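Long-range contacts in heat shock protein-related protein (Deinococcus radiodurans, PDB 4FEI), which is a small heat shock protein of the stress response, present here as its alpha-crystallin domain, and probably acts as a chaperone that keeps unfolding proteins from aggregating: residues Leu20-Pro25 against Phe63-Ala68; Phe69-Arg74 against Phe91-Pro96. One frame throughout, in Å; residues are numbered along the deposited sequence.

Contact 1. Residues Leu20-Pro25 against Phe63-Ala68; sequences LLLDVP and FVRELA
Leu22 and Phe63 reach toward each other tip to tip, the methyl CD2 of Leu22 lying 4.0 Å from CE1 of the Phe63 ring. Val24 comes to the same ring from another direction: its side chain crosses that of Phe63 at about a right angle, with CG1 4.0 Å from CZ, so the far end of the ring is shared between a leucine and a valine methyl. Phe63 CG, set between its backbone N and carbonyl carbon (chi1 79°), starts the side chain toward these two methyls. Further along, Leu20 and Leu67 also cross at about a right angle and touch through single methyls, CD2 of Leu20 and CD1 of Leu67 being 3.9 Å apart. Arg65 contributes through its aliphatic CD, near CD1 of Leu22; its guanidinium lies with one face over Leu67 CD2, while its charge is paired with Glu57 of the second subunit. No hydrogen bond joins the two segments. Their strand axes stay 11.0 Å apart, running nearly antiparallel at 154°, a spacing filled by side chains alone, as expected between the two layers of the immunoglobulin-like beta sandwich of alpha-crystallin domains. Strand 17-23 lies in its sheet between strands 9-14 and 86-92, strand 62-68 borders strand 40-47 in the other, and Val43 from that strand packs against both Leu22 and Phe63.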
loop_
_atom_site.group_PDB
_atom_site.type_symbol
_atom_site.label_atom_id
_atom_site.label_comp_id
_atom_site.label_asym_id
_atom_site.label_seq_id
_atom_site.Cartn_x
_atom_site.Cartn_y
_atom_site.Cartn_z
ATOM N N LEU A 20 -8.313 -12.459 4.477
ATOM C CA LEU A 20 -7.172 -11.695 4.956
ATOM C C LEU A 20 -6.857 -10.665 3.892
ATOM O O LEU A 20 -6.645 -11.017 2.743
ATOM C CB LEU A 20 -5.971 -12.616 5.164
ATOM C CG LEU A 20 -4.590 -12.176 5.656
ATOM C CD1 LEU A 20 -3.720 -11.780 4.487
ATOM C CD2 LEU A 20 -4.631 -11.060 6.701
ATOM N N LEU A 21 -6.875 -9.394 4.253
ATOM C CA LEU A 21 -6.446 -8.333 3.349
ATOM C C LEU A 21 -5.123 -7.773 3.851
ATOM O O LEU A 21 -4.983 -7.389 5.026
ATOM C CB LEU A 21 -7.482 -7.206 3.265
ATOM C CG LEU A 21 -8.840 -7.552 2.650
ATOM C CD1 LEU A 21 -9.846 -7.873 3.710
ATOM C CD2 LEU A 21 -9.335 -6.308 1.884
ATOM N N LEU A 22 -4.147 -7.720 2.959
ATOM C CA LEU A 22 -2.779 -7.325 3.340
ATOM C C LEU A 22 -2.292 -6.203 2.414
ATOM O O LEU A 22 -2.260 -6.384 1.211
ATOM C CB LEU A 22 -1.849 -8.552 3.281
ATOM C CG LEU A 22 -0.493 -8.415 3.956
ATOM C CD1 LEU A 22 -0.637 -8.466 5.489
ATOM C CD2 LEU A 22 0.490 -9.522 3.443
ATOM N N ASP A 23 -1.957 -5.051 2.980
ATOM C CA ASP A 23 -1.530 -3.899 2.176
ATOM C C ASP A 23 -0.081 -4.118 1.715
ATOM O O ASP A 23 0.871 -3.948 2.512
ATOM C CB ASP A 23 -1.603 -2.585 2.973
ATOM C CG ASP A 23 -3.003 -2.075 3.126
ATOM O OD1 ASP A 23 -3.241 -1.270 4.072
ATOM O OD2 ASP A 23 -3.869 -2.434 2.313
ATOM N N VAL A 24 0.062 -4.490 0.431
ATOM C CA VAL A 24 1.383 -4.740 -0.137
ATOM C C VAL A 24 1.638 -3.904 -1.442
ATOM O O VAL A 24 1.818 -4.467 -2.522
ATOM C CB VAL A 24 1.621 -6.292 -0.358
ATOM C CG1 VAL A 24 1.823 -7.047 0.997
ATOM C CG2 VAL A 24 0.484 -6.920 -1.150
ATOM N N PRO A 25 1.610 -2.564 -1.350
ATOM C CA PRO A 25 1.835 -1.798 -2.588
ATOM C C PRO A 25 3.275 -1.920 -3.089
ATOM O O PRO A 25 4.190 -1.933 -2.273
ATOM C CB PRO A 25 1.522 -0.338 -2.173
ATOM C CG PRO A 25 1.812 -0.291 -0.756
ATOM C CD PRO A 25 1.441 -1.669 -0.192
ATOM N N PHE A 63 9.477 -8.731 3.725
ATOM C CA PHE A 63 8.578 -8.753 4.857
ATOM C C PHE A 63 8.195 -10.210 5.196
ATOM O O PHE A 63 8.155 -11.068 4.322
ATOM C CB PHE A 63 7.315 -7.922 4.548
ATOM C CG PHE A 63 6.287 -8.647 3.668
ATOM C CD1 PHE A 63 5.360 -9.563 4.212
ATOM C CD2 PHE A 63 6.217 -8.374 2.312
ATOM C CE1 PHE A 63 4.435 -10.181 3.415
ATOM C CE2 PHE A 63 5.269 -8.996 1.504
ATOM C CZ PHE A 63 4.389 -9.904 2.049
ATOM N N VAL A 64 7.940 -10.463 6.472
ATOM C CA VAL A 64 7.484 -11.750 6.913
ATOM C C VAL A 64 6.438 -11.543 8.012
ATOM O O VAL A 64 6.728 -10.894 9.036
ATOM C CB VAL A 64 8.659 -12.667 7.468
ATOM C CG1 VAL A 64 8.099 -14.041 7.913
ATOM C CG2 VAL A 64 9.782 -12.797 6.444
ATOM N N ARG A 65 5.231 -12.072 7.800
ATOM C CA ARG A 65 4.188 -12.065 8.848
ATOM C C ARG A 65 3.676 -13.462 9.181
ATOM O O ARG A 65 3.479 -14.288 8.278
ATOM C CB ARG A 65 3.037 -11.123 8.505
ATOM C CG ARG A 65 3.530 -9.715 8.329
ATOM C CD ARG A 65 2.541 -8.743 8.647
ATOM N NE ARG A 65 2.258 -8.697 10.075
ATOM C CZ ARG A 65 1.216 -8.032 10.560
ATOM N NH1 ARG A 65 0.405 -7.345 9.718
ATOM N NH2 ARG A 65 0.968 -8.054 11.850
ATOM N N GLU A 66 3.503 -13.714 10.473
ATOM C CA GLU A 66 2.917 -14.947 10.988
ATOM C C GLU A 66 1.596 -14.543 11.679
ATOM O O GLU A 66 1.599 -13.835 12.713
ATOM C CB GLU A 66 3.873 -15.623 11.956
ATOM C CG GLU A 66 3.844 -17.114 11.960
ATOM C CD GLU A 66 5.074 -17.733 12.647
ATOM O OE1 GLU A 66 5.761 -18.593 11.993
ATOM O OE2 GLU A 66 5.355 -17.386 13.837
ATOM N N LEU A 67 0.466 -14.953 11.076
ATOM C CA LEU A 67 -0.844 -14.395 11.431
ATOM C C LEU A 67 -1.794 -15.524 11.795
ATOM O O LEU A 67 -1.984 -16.455 11.001
ATOM C CB LEU A 67 -1.448 -13.557 10.276
ATOM C CG LEU A 67 -0.629 -12.463 9.589
ATOM C CD1 LEU A 67 -1.235 -12.181 8.239
ATOM C CD2 LEU A 67 -0.503 -11.157 10.403
ATOM N N ALA A 68 -2.364 -15.447 13.000
ATOM C CA ALA A 68 -3.230 -16.526 13.520
ATOM C C ALA A 68 -4.610 -16.316 12.975
ATOM O O ALA A 68 -5.085 -15.160 12.947
ATOM C CB ALA A 68 -3.277 -16.477 15.052
#

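Contact 2. Residues Phe69-Arg74 against Phe91-Pro96; sequences FPEPVR and FEKLRP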
loop_
_atom_site.group_PDB
_atom_site.type_symbol
_atom_site.label_atom_id
_atom_site.label_comp_id
_atom_site.label_asym_id
_atom_site.label_seq_id
_atom_site.Cartn_x
_atom_site.Cartn_y
_atom_site.Cartn_z
ATOM N N PHE A 69 -5.259 -17.392 12.524
ATOM C CA PHE A 69 -6.670 -17.298 12.076
ATOM C C PHE A 69 -7.585 -16.908 13.245
ATOM O O PHE A 69 -7.549 -17.542 14.284
ATOM C CB PHE A 69 -7.168 -18.613 11.489
ATOM C CG PHE A 69 -6.451 -19.043 10.244
ATOM C CD1 PHE A 69 -5.603 -20.168 10.251
ATOM C CD2 PHE A 69 -6.638 -18.351 9.059
ATOM C CE1 PHE A 69 -4.934 -20.562 9.093
ATOM C CE2 PHE A 69 -5.980 -18.742 7.875
ATOM C CZ PHE A 69 -5.129 -19.854 7.895
ATOM N N PRO A 70 -8.404 -15.865 13.066
ATOM C CA PRO A 70 -9.356 -15.430 14.122
ATOM C C PRO A 70 -10.453 -16.456 14.300
ATOM O O PRO A 70 -11.120 -16.470 15.336
ATOM C CB PRO A 70 -9.980 -14.122 13.545
ATOM C CG PRO A 70 -9.046 -13.708 12.424
ATOM C CD PRO A 70 -8.447 -14.985 11.880
ATOM N N GLU A 71 -10.637 -17.284 13.265
ATOM C CA GLU A 71 -11.684 -18.307 13.202
ATOM C C GLU A 71 -11.063 -19.541 12.551
ATOM O O GLU A 71 -10.324 -19.400 11.584
ATOM C CB GLU A 71 -12.799 -17.786 12.304
ATOM C CG GLU A 71 -14.178 -17.998 12.818
ATOM C CD GLU A 71 -14.536 -16.979 13.888
ATOM O OE1 GLU A 71 -14.187 -17.240 15.085
ATOM O OE2 GLU A 71 -15.188 -15.941 13.527
ATOM N N PRO A 72 -11.375 -20.756 13.057
ATOM C CA PRO A 72 -10.880 -21.978 12.399
ATOM C C PRO A 72 -11.358 -22.108 10.938
ATOM O O PRO A 72 -12.511 -21.833 10.634
ATOM C CB PRO A 72 -11.414 -23.108 13.288
ATOM C CG PRO A 72 -12.554 -22.458 14.089
ATOM C CD PRO A 72 -12.132 -21.052 14.291
ATOM N N VAL A 73 -10.453 -22.508 10.047
ATOM C CA VAL A 73 -10.772 -22.667 8.625
ATOM C C VAL A 73 -10.554 -24.101 8.153
ATOM O O VAL A 73 -9.795 -24.849 8.771
ATOM C CB VAL A 73 -9.953 -21.693 7.716
ATOM C CG1 VAL A 73 -10.230 -20.223 8.088
ATOM C CG2 VAL A 73 -8.449 -21.993 7.786
ATOM N N ARG A 74 -11.227 -24.490 7.068
ATOM C CA ARG A 74 -10.978 -25.786 6.464
ATOM C C ARG A 74 -9.550 -25.835 5.931
ATOM O O ARG A 74 -9.085 -24.865 5.346
ATOM C CB ARG A 74 -11.938 -26.087 5.324
ATOM C CG ARG A 74 -13.370 -26.382 5.739
ATOM C CD ARG A 74 -14.125 -26.965 4.567
ATOM N NE ARG A 74 -13.451 -28.198 4.150
ATOM C CZ ARG A 74 -13.719 -28.871 3.035
ATOM N NH1 ARG A 74 -14.675 -28.421 2.200
ATOM N NH2 ARG A 74 -13.041 -29.994 2.760
ATOM N N PHE A 91 -10.305 -17.891 2.752
ATOM C CA PHE A 91 -10.324 -19.217 3.318
ATOM C C PHE A 91 -11.773 -19.552 3.645
ATOM O O PHE A 91 -12.558 -18.659 4.054
ATOM C CB PHE A 91 -9.519 -19.293 4.632
ATOM C CG PHE A 91 -8.062 -18.938 4.507
ATOM C CD1 PHE A 91 -7.122 -19.918 4.252
ATOM C CD2 PHE A 91 -7.623 -17.604 4.667
ATOM C CE1 PHE A 91 -5.754 -19.603 4.140
ATOM C CE2 PHE A 91 -6.282 -17.274 4.548
ATOM C CZ PHE A 91 -5.341 -18.294 4.290
ATOM N N GLU A 92 -12.155 -20.820 3.505
ATOM C CA GLU A 92 -13.500 -21.186 3.901
ATOM C C GLU A 92 -13.519 -21.611 5.351
ATOM O O GLU A 92 -12.670 -22.366 5.783
ATOM C CB GLU A 92 -14.177 -22.203 2.951
ATOM C CG GLU A 92 -13.496 -23.467 2.756
ATOM C CD GLU A 92 -14.214 -24.366 1.739
ATOM O OE1 GLU A 92 -15.389 -24.752 1.992
ATOM O OE2 GLU A 92 -13.576 -24.710 0.707
ATOM N N LYS A 93 -14.476 -21.087 6.106
ATOM C CA LYS A 93 -14.608 -21.365 7.530
ATOM C C LYS A 93 -15.099 -22.787 7.781
ATOM O O LYS A 93 -15.816 -23.379 6.977
ATOM C CB LYS A 93 -15.563 -20.355 8.172
ATOM C CG LYS A 93 -14.920 -18.991 8.421
ATOM C CD LYS A 93 -15.908 -17.826 8.359
ATOM C CE LYS A 93 -16.774 -17.725 9.583
ATOM N NZ LYS A 93 -17.484 -16.375 9.558
ATOM N N LEU A 94 -14.661 -23.333 8.907
ATOM C CA LEU A 94 -15.121 -24.611 9.417
ATOM C C LEU A 94 -16.607 -24.547 9.845
ATOM O O LEU A 94 -17.370 -25.479 9.622
ATOM C CB LEU A 94 -14.269 -24.958 10.626
ATOM C CG LEU A 94 -13.792 -26.386 10.732
ATOM C CD1 LEU A 94 -12.670 -26.569 9.740
ATOM C CD2 LEU A 94 -13.342 -26.710 12.189
ATOM N N ARG A 95 -16.976 -23.443 10.490
ATOM C CA ARG A 95 -18.310 -23.150 10.926
ATOM C C ARG A 95 -18.733 -21.861 10.191
ATOM O O ARG A 95 -18.551 -20.739 10.704
ATOM C CB ARG A 95 -18.328 -22.975 12.452
ATOM C CG ARG A 95 -19.702 -22.675 13.088
ATOM C CD ARG A 95 -19.544 -22.426 14.617
ATOM N NE ARG A 95 -20.607 -21.565 15.161
ATOM C CZ ARG A 95 -20.635 -20.220 15.071
ATOM N NH1 ARG A 95 -21.658 -19.537 15.597
ATOM N NH2 ARG A 95 -19.649 -19.545 14.458
ATOM N N PRO A 96 -19.297 -22.017 8.972
ATOM C CA PRO A 96 -19.754 -20.865 8.193
ATOM C C PRO A 96 -20.878 -20.175 8.940
ATOM O O PRO A 96 -21.676 -20.850 9.593
ATOM C CB PRO A 96 -20.306 -21.497 6.901
ATOM C CG PRO A 96 -19.777 -22.904 6.874
ATOM C CD PRO A 96 -19.616 -23.299 8.302
HETATM O O HOH W 1 -17.690 -16.473 12.321
HETATM O O HOH W 2 -15.151 -21.101 11.604
#
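Phe69 and Phe91 both carry CG anti to the carbonyl carbon (chi1 -64° and -60°), and from there the two rings meet in a T-shaped stack. The edge of Phe69 is turned to the face of Phe91, with the planes at 77° and the centroids 4.8 Å apart; CE2 of Phe69 stands over the centre of the Phe91 ring. Val73 fills in beside the pair, its CG2 over one face of Phe69 and its CG1 3.6 Å from Phe91 CB. An alanine in place of Phe91 would probably open a gap beneath the edge of Phe69 and leave that ring freer to turn. The backbones are joined at a single bridge, Val73 with Lys93, flanked by two hydrogen bonds. Arg74 N donates to Glu92 O at 2.9 Å, and Leu94 N to Pro72 O at 3.1 Å. Pro72 O also accepts from a water, which in turn accepts a bond from Arg95 N. Leu94 packs CD2 4.2 Å from Pro72 CB and CD1 against Arg74 CG. On the outer side, Arg74 NH1 and Glu92 OE1 form a long salt bridge of 3.7 Å. The aromatic pair with Val73 thus lies at one end and Leu94 at the other, with the Pro72 carbonyl gripped by both an amide and a water. Of the charges, the Lys93 ammonium is held directly by a salt bridge to Asp13 and reaches Glu71 OE2 through a second water, whereas the long Arg74-Glu92 pair, its arginine exposed, would probably be weak.

How the contacts relate
The two contacts follow one another along the chain, contact 1 closing at Ala68 and contact 2 opening at Phe69, yet their centres are about 18 Å apart. Contact 1 lies about 3 Å from the centre of the chain, between the sheets; contact 2 lies about 16 Å from it and is partly buried. They share one sheet, since strands 17-23 and 86-92 are neighbours there. Leaving strand 62-68, the chain passes from one sheet to the end of strand 86-92 in the other, where side-chain packing is joined by a short backbone bridge. Both reach the second subunit, contact 1 through salt bridges of Asp23 and Arg65, contact 2 by packing of Pro70 and Glu71.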